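Local coordinates for BPT4 GENE 59 helicase assembly protein (PDB 1C1K) that loads the replicative helicase of bacteriophage T4 onto fork DNA covered by the single-stranded-DNA-binding protein, serving viral replication, recombination and repair, at residues A[22-28]-A[41-45]; A[162-167]-A[199-205]. All blocks are in the same frame, centred on the assembly; numbering follows the deposited sequence.

Contact 1 of 2, residues A[22-28]-A[41-45]; sequences LYLMIKQ and WCMRV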
loop_
_atom_site.group_PDB
_atom_site.type_symbol
_atom_site.label_atom_id
_atom_site.label_comp_id
_atom_site.label_asym_id
_atom_site.label_seq_id
_atom_site.Cartn_x
_atom_site.Cartn_y
_atom_site.Cartn_z
ATOM N N LEU A 22 0.530 -3.899 -17.708
ATOM C CA LEU A 22 0.914 -3.127 -16.529
ATOM C C LEU A 22 0.026 -3.520 -15.341
ATOM O O LEU A 22 0.514 -3.744 -14.235
ATOM C CB LEU A 22 0.785 -1.628 -16.808
ATOM C CG LEU A 22 1.150 -0.696 -15.644
ATOM C CD1 LEU A 22 2.664 -0.691 -15.435
ATOM C CD2 LEU A 22 0.650 0.721 -15.939
ATOM N N TYR A 23 -1.278 -3.600 -15.574
ATOM C CA TYR A 23 -2.206 -3.979 -14.520
ATOM C C TYR A 23 -1.868 -5.365 -13.972
ATOM O O TYR A 23 -1.791 -5.559 -12.757
ATOM C CB TYR A 23 -3.643 -3.987 -15.047
ATOM C CG TYR A 23 -4.583 -4.841 -14.224
ATOM C CD1 TYR A 23 -4.914 -4.489 -12.917
ATOM C CD2 TYR A 23 -5.131 -6.007 -14.747
ATOM C CE1 TYR A 23 -5.773 -5.284 -12.152
ATOM C CE2 TYR A 23 -5.986 -6.806 -13.993
ATOM C CZ TYR A 23 -6.300 -6.439 -12.700
ATOM O OH TYR A 23 -7.141 -7.235 -11.953
ATOM N N LEU A 24 -1.669 -6.325 -14.874
ATOM C CA LEU A 24 -1.365 -7.696 -14.474
ATOM C C LEU A 24 -0.077 -7.804 -13.671
ATOM O O LEU A 24 -0.019 -8.538 -12.686
ATOM C CB LEU A 24 -1.285 -8.616 -15.702
ATOM C CG LEU A 24 -1.472 -10.108 -15.389
ATOM C CD1 LEU A 24 -2.857 -10.350 -14.814
ATOM C CD2 LEU A 24 -1.294 -10.933 -16.657
ATOM N N MET A 25 0.958 -7.086 -14.087
ATOM C CA MET A 25 2.217 -7.138 -13.364
ATOM C C MET A 25 2.062 -6.537 -11.969
ATOM O O MET A 25 2.604 -7.070 -11.012
ATOM C CB MET A 25 3.320 -6.422 -14.149
ATOM C CG MET A 25 3.289 -4.905 -14.113
ATOM S SD MET A 25 4.786 -4.210 -14.869
ATOM C CE MET A 25 5.975 -5.441 -14.437
ATOM N N ILE A 26 1.314 -5.444 -11.845
ATOM C CA ILE A 26 1.120 -4.827 -10.537
ATOM C C ILE A 26 0.216 -5.706 -9.673
ATOM O O ILE A 26 0.420 -5.822 -8.465
ATOM C CB ILE A 26 0.529 -3.396 -10.675
ATOM C CG1 ILE A 26 1.565 -2.493 -11.352
ATOM C CG2 ILE A 26 0.154 -2.826 -9.286
ATOM C CD1 ILE A 26 1.035 -1.133 -11.795
ATOM N N LYS A 27 -0.766 -6.344 -10.298
ATOM C CA LYS A 27 -1.676 -7.224 -9.574
ATOM C C LYS A 27 -0.894 -8.390 -8.976
ATOM O O LYS A 27 -1.058 -8.730 -7.805
ATOM C CB LYS A 27 -2.756 -7.764 -10.512
ATOM C CG LYS A 27 -3.795 -8.644 -9.828
ATOM C CD LYS A 27 -4.627 -9.394 -10.857
ATOM C CE LYS A 27 -5.782 -10.127 -10.206
ATOM N NZ LYS A 27 -6.207 -11.277 -11.045
ATOM N N GLN A 28 -0.033 -8.995 -9.782
ATOM C CA GLN A 28 0.755 -10.125 -9.313
ATOM C C GLN A 28 1.753 -9.680 -8.249
ATOM O O GLN A 28 2.024 -10.402 -7.293
ATOM C CB GLN A 28 1.460 -10.783 -10.499
ATOM C CG GLN A 28 0.481 -11.500 -11.419
ATOM C CD GLN A 28 1.103 -11.942 -12.724
ATOM O OE1 GLN A 28 0.396 -12.273 -13.684
ATOM N NE2 GLN A 28 2.431 -11.953 -12.774
ATOM N N TRP A 41 9.736 -3.195 -13.835
ATOM C CA TRP A 41 8.417 -2.962 -14.426
ATOM C C TRP A 41 8.188 -3.548 -15.823
ATOM O O TRP A 41 7.495 -2.962 -16.664
ATOM C CB TRP A 41 8.114 -1.463 -14.433
ATOM C CG TRP A 41 8.161 -0.865 -13.063
ATOM C CD1 TRP A 41 9.269 -0.420 -12.404
ATOM C CD2 TRP A 41 7.051 -0.638 -12.183
ATOM N NE1 TRP A 41 8.920 0.072 -11.167
ATOM C CE2 TRP A 41 7.566 -0.049 -11.006
ATOM C CE3 TRP A 41 5.670 -0.875 -12.274
ATOM C CZ2 TRP A 41 6.747 0.309 -9.926
ATOM C CZ3 TRP A 41 4.857 -0.521 -11.200
ATOM C CH2 TRP A 41 5.401 0.065 -10.043
ATOM N N CYS A 42 8.769 -4.717 -16.051
ATOM C CA CYS A 42 8.620 -5.425 -17.310
ATOM C C CYS A 42 8.159 -6.822 -16.962
ATOM O O CYS A 42 8.597 -7.397 -15.967
ATOM C CB CYS A 42 9.955 -5.524 -18.041
ATOM S SG CYS A 42 10.574 -3.969 -18.669
ATOM N N MET A 43 7.266 -7.370 -17.771
ATOM C CA MET A 43 6.785 -8.722 -17.537
ATOM C C MET A 43 6.125 -9.231 -18.798
ATOM O O MET A 43 5.463 -8.479 -19.516
ATOM C CB MET A 43 5.784 -8.763 -16.376
ATOM C CG MET A 43 5.449 -10.182 -15.902
ATOM S SD MET A 43 4.231 -10.258 -14.551
ATOM C CE MET A 43 2.724 -10.069 -15.485
ATOM N N ARG A 44 6.334 -10.507 -19.083
ATOM C CA ARG A 44 5.728 -11.113 -20.251
ATOM C C ARG A 44 4.408 -11.689 -19.764
ATOM O O ARG A 44 4.301 -12.108 -18.611
ATOM C CB ARG A 44 6.624 -12.223 -20.797
ATOM C CG ARG A 44 7.224 -11.914 -22.157
ATOM C CD ARG A 44 8.612 -12.509 -22.305
ATOM N NE ARG A 44 9.579 -11.857 -21.426
ATOM C CZ ARG A 44 10.898 -11.999 -21.527
ATOM N NH1 ARG A 44 11.417 -12.772 -22.475
ATOM N NH2 ARG A 44 11.701 -11.365 -20.680
ATOM N N VAL A 45 3.398 -11.689 -20.626
ATOM C CA VAL A 45 2.099 -12.227 -20.247
ATOM C C VAL A 45 1.588 -13.194 -21.308
ATOM O O VAL A 45 2.094 -13.224 -22.426
ATOM C CB VAL A 45 1.060 -11.101 -20.066
ATOM C CG1 VAL A 45 1.637 -10.002 -19.189
ATOM C CG2 VAL A 45 0.659 -10.537 -21.424
#
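Met25 and Met43 interlock where a loop, residues 41-45, extended from Cys42 onward, folds back over the flank of the helix that precedes it. This is apolar packing of a loop on a helix in the N-terminal half of the protein, with no hydrogen bond running between the two segments. The methionines reach past each other in opposite directions. From the helix, Met25 sends its CE to the loop backbone, 3.2 Å from Trp41 C and almost as near to Cys42 N. Its CG lies between the backbone N and the carbonyl carbon (chi1 76°), and a bend at chi3 of -33° then brings the methyl against the peptide. Met43 returns the gesture: its chain runs extended to SD and turns there, so that CE settles on the helix backbone, 3.7 Å from Met25 CA and 4.0 Å from Leu24 C. Across the end of this side chain lies the Gln28 amide, with NE2 3.0 Å from Met43 SD.

At one end of the loop segment the Trp41 indole adds a second broad patch. Ile26 meets its six-membered part at the edge, CG1 lying 3.8 Å from CZ3 and CD1 in the ring plane. The touch at the other end is small, Leu24 CD2 on Val45 CG1 at 4.0 Å.

Tyr34, from the loop between the segments, touches both methionines and hydrogen-bonds through OH to Cys42 O. Pro7 touches Trp41, while helix 68-81 packs on helix 16-30 through Leu68 and Leu71 against Leu22, and through Phe75 and Leu79 against Ile26.

Contact 2 of 2, residues A[162-167]-A[199-205]; sequences ILLDSF and IDSQKAK
Phe167 packs on Lys205, and Ile162 and Leu163 on Ile199, in a steep helix-helix contact of the C-terminal half of the protein, extended by Ile199 at the end of strand 197-199. Helices 162-167 and 201-205 cross with their axes 8.4 Å apart at an angle of -109°. Ile199 does much of the aliphatic packing from just ahead of the second helix. Its CD1 presses on Ile162 CG2 at 3.5 Å, tighter than usual carbon contact, with the two side chains roughly at right angles. Its other branch, CG2, reaches Leu163 CD2 and Ser166 CB. Leu163 CD2 also meets the methyl of Ala204, at 3.9 Å, and thus sits against both residues.

The aromatic part belongs to Phe167. Lys205 CA stands over one ring face, 3.8 Å from the centroid and 13° off the normal, a CH-pi contact; Leu164 O lies over the opposite face, so the ring is held between its own helix and the neighbouring one. The Lys205 CB and CG methylenes continue along the ring, CB 3.9 Å from Phe167 CG.

Polar contacts gather at the serines. Ser166 OG, placed by chi1 of 78° between the backbone N and the carbonyl carbon, turns back to donate to Leu163 O at 2.7 Å, in the carbonyl plane. Ser201 OG lies beside Ser166 O, but its modelled position is doubtful. Asp200 N-caps the second helix, its OD1 accepting a weak bond from Lys203 N at 3.4 Å.

Helix 181-196 backs Ile162 through Leu190 and Tyr193, and its Arg194 makes a salt bridge with Asp165. Phe113 of helix 109-126 packs on Leu163, Phe208 meets the Phe167 ring, and Met1 pairs with Asp200 through backbone hydrogen bonds.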
loop_
_atom_site.group_PDB
_atom_site.type_symbol
_atom_site.label_atom_id
_atom_site.label_comp_id
_atom_site.label_asym_id
_atom_site.label_seq_id
_atom_site.Cartn_x
_atom_site.Cartn_y
_atom_site.Cartn_z
ATOM N N ILE A 162 3.536 1.397 6.874
ATOM C CA ILE A 162 4.842 1.134 6.292
ATOM C C ILE A 162 5.869 2.174 6.727
ATOM O O ILE A 162 7.050 1.866 6.868
ATOM C CB ILE A 162 4.744 1.037 4.751
ATOM C CG1 ILE A 162 3.914 -0.198 4.382
ATOM C CG2 ILE A 162 6.135 0.908 4.133
ATOM C CD1 ILE A 162 3.408 -0.208 2.951
ATOM N N LEU A 163 5.431 3.402 6.962
ATOM C CA LEU A 163 6.356 4.432 7.423
ATOM C C LEU A 163 6.833 4.065 8.838
ATOM O O LEU A 163 8.021 4.158 9.146
ATOM C CB LEU A 163 5.668 5.805 7.423
ATOM C CG LEU A 163 5.699 6.553 6.080
ATOM C CD1 LEU A 163 4.649 7.653 6.087
ATOM C CD2 LEU A 163 7.083 7.131 5.833
ATOM N N LEU A 164 5.907 3.642 9.693
ATOM C CA LEU A 164 6.267 3.249 11.051
ATOM C C LEU A 164 7.219 2.050 10.974
ATOM O O LEU A 164 8.220 1.986 11.687
ATOM C CB LEU A 164 5.013 2.866 11.844
ATOM C CG LEU A 164 4.041 3.997 12.206
ATOM C CD1 LEU A 164 2.705 3.408 12.625
ATOM C CD2 LEU A 164 4.625 4.839 13.328
ATOM N N ASP A 165 6.902 1.106 10.098
ATOM C CA ASP A 165 7.721 -0.087 9.919
ATOM C C ASP A 165 9.170 0.225 9.545
ATOM O O ASP A 165 10.087 -0.504 9.941
ATOM C CB ASP A 165 7.111 -0.980 8.839
ATOM C CG ASP A 165 7.983 -2.182 8.519
ATOM O OD1 ASP A 165 7.913 -3.170 9.278
ATOM O OD2 ASP A 165 8.731 -2.136 7.512
ATOM N N SER A 166 9.376 1.305 8.793
ATOM C CA SER A 166 10.717 1.673 8.352
ATOM C C SER A 166 11.726 1.819 9.485
ATOM O O SER A 166 12.908 1.541 9.294
ATOM C CB SER A 166 10.674 2.947 7.490
ATOM O OG SER A 166 10.549 4.132 8.253
ATOM N N PHE A 167 11.275 2.239 10.664
ATOM C CA PHE A 167 12.200 2.373 11.791
ATOM C C PHE A 167 11.819 1.511 12.992
ATOM O O PHE A 167 12.589 1.416 13.943
ATOM C CB PHE A 167 12.354 3.844 12.219
ATOM C CG PHE A 167 11.063 4.511 12.600
ATOM C CD1 PHE A 167 10.647 4.542 13.925
ATOM C CD2 PHE A 167 10.261 5.107 11.630
ATOM C CE1 PHE A 167 9.448 5.154 14.283
ATOM C CE2 PHE A 167 9.056 5.725 11.976
ATOM C CZ PHE A 167 8.648 5.746 13.308
ATOM N N ILE A 199 11.321 5.003 1.118
ATOM C CA ILE A 199 11.183 5.712 2.381
ATOM C C ILE A 199 12.494 6.017 3.082
ATOM O O ILE A 199 13.369 5.159 3.190
ATOM C CB ILE A 199 10.298 4.894 3.357
ATOM C CG1 ILE A 199 8.864 4.821 2.818
ATOM C CG2 ILE A 199 10.346 5.502 4.763
ATOM C CD1 ILE A 199 8.030 3.728 3.459
ATOM N N ASP A 200 12.618 7.252 3.554
ATOM C CA ASP A 200 13.788 7.677 4.303
ATOM C C ASP A 200 13.418 7.428 5.764
ATOM O O ASP A 200 12.712 8.230 6.384
ATOM C CB ASP A 200 14.062 9.166 4.087
ATOM C CG ASP A 200 15.332 9.629 4.776
ATOM O OD1 ASP A 200 15.701 9.030 5.807
ATOM O OD2 ASP A 200 15.964 10.590 4.288
ATOM N N SER A 201 13.887 6.303 6.292
ATOM C CA SER A 201 13.618 5.889 7.666
ATOM C C SER A 201 13.899 6.946 8.719
ATOM O O SER A 201 13.092 7.151 9.624
ATOM C CB SER A 201 14.430 4.638 7.997
ATOM O OG SER A 201 13.584 3.508 8.056
ATOM N N GLN A 202 15.049 7.600 8.614
ATOM C CA GLN A 202 15.432 8.625 9.574
ATOM C C GLN A 202 14.434 9.775 9.612
ATOM O O GLN A 202 14.052 10.238 10.681
ATOM C CB GLN A 202 16.832 9.158 9.246
ATOM C CG GLN A 202 17.425 10.055 10.320
ATOM C CD GLN A 202 17.423 9.412 11.698
ATOM O OE1 GLN A 202 17.123 10.066 12.696
ATOM N NE2 GLN A 202 17.762 8.128 11.757
ATOM N N LYS A 203 14.011 10.233 8.439
ATOM C CA LYS A 203 13.055 11.326 8.357
ATOM C C LYS A 203 11.711 10.915 8.947
ATOM O O LYS A 203 11.081 11.693 9.651
ATOM C CB LYS A 203 12.886 11.768 6.900
ATOM C CG LYS A 203 14.114 12.491 6.332
ATOM C CD LYS A 203 13.870 12.955 4.904
ATOM C CE LYS A 203 15.078 13.704 4.358
ATOM N NZ LYS A 203 14.990 13.915 2.881
ATOM N N ALA A 204 11.275 9.691 8.661
ATOM C CA ALA A 204 10.006 9.195 9.193
ATOM C C ALA A 204 10.111 9.120 10.718
ATOM O O ALA A 204 9.176 9.477 11.437
ATOM C CB ALA A 204 9.700 7.817 8.614
ATOM N N LYS A 205 11.262 8.663 11.207
ATOM C CA LYS A 205 11.508 8.565 12.645
ATOM C C LYS A 205 11.448 9.944 13.305
ATOM O O LYS A 205 10.827 10.105 14.357
ATOM C CB LYS A 205 12.882 7.946 12.905
ATOM C CG LYS A 205 13.144 7.609 14.365
ATOM C CD LYS A 205 14.489 6.921 14.517
ATOM C CE LYS A 205 14.689 6.383 15.926
ATOM N NZ LYS A 205 14.862 7.484 16.914
#

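After the short strand 2-4 the chain enters helix 16-30, and contact 1 brings the following loop back onto it, closing a connection of only 12 residues before helix 47-52 begins. Contact 2 comes much later and closes a longer, mostly helical excursion of 31 residues, including helices 170-177 and 181-196, to join helix 158-168 to the start of helix 201-216. The two are in series, neither nested nor crossing. One belongs to the N-terminal half and the other to the C-terminal half; the centres of contact 1 and contact 2 are about 27 Å apart, and they do not touch. The N terminus links these regions: strand 2-4 pairs antiparallel with strand 197-199, which leads into contact 2.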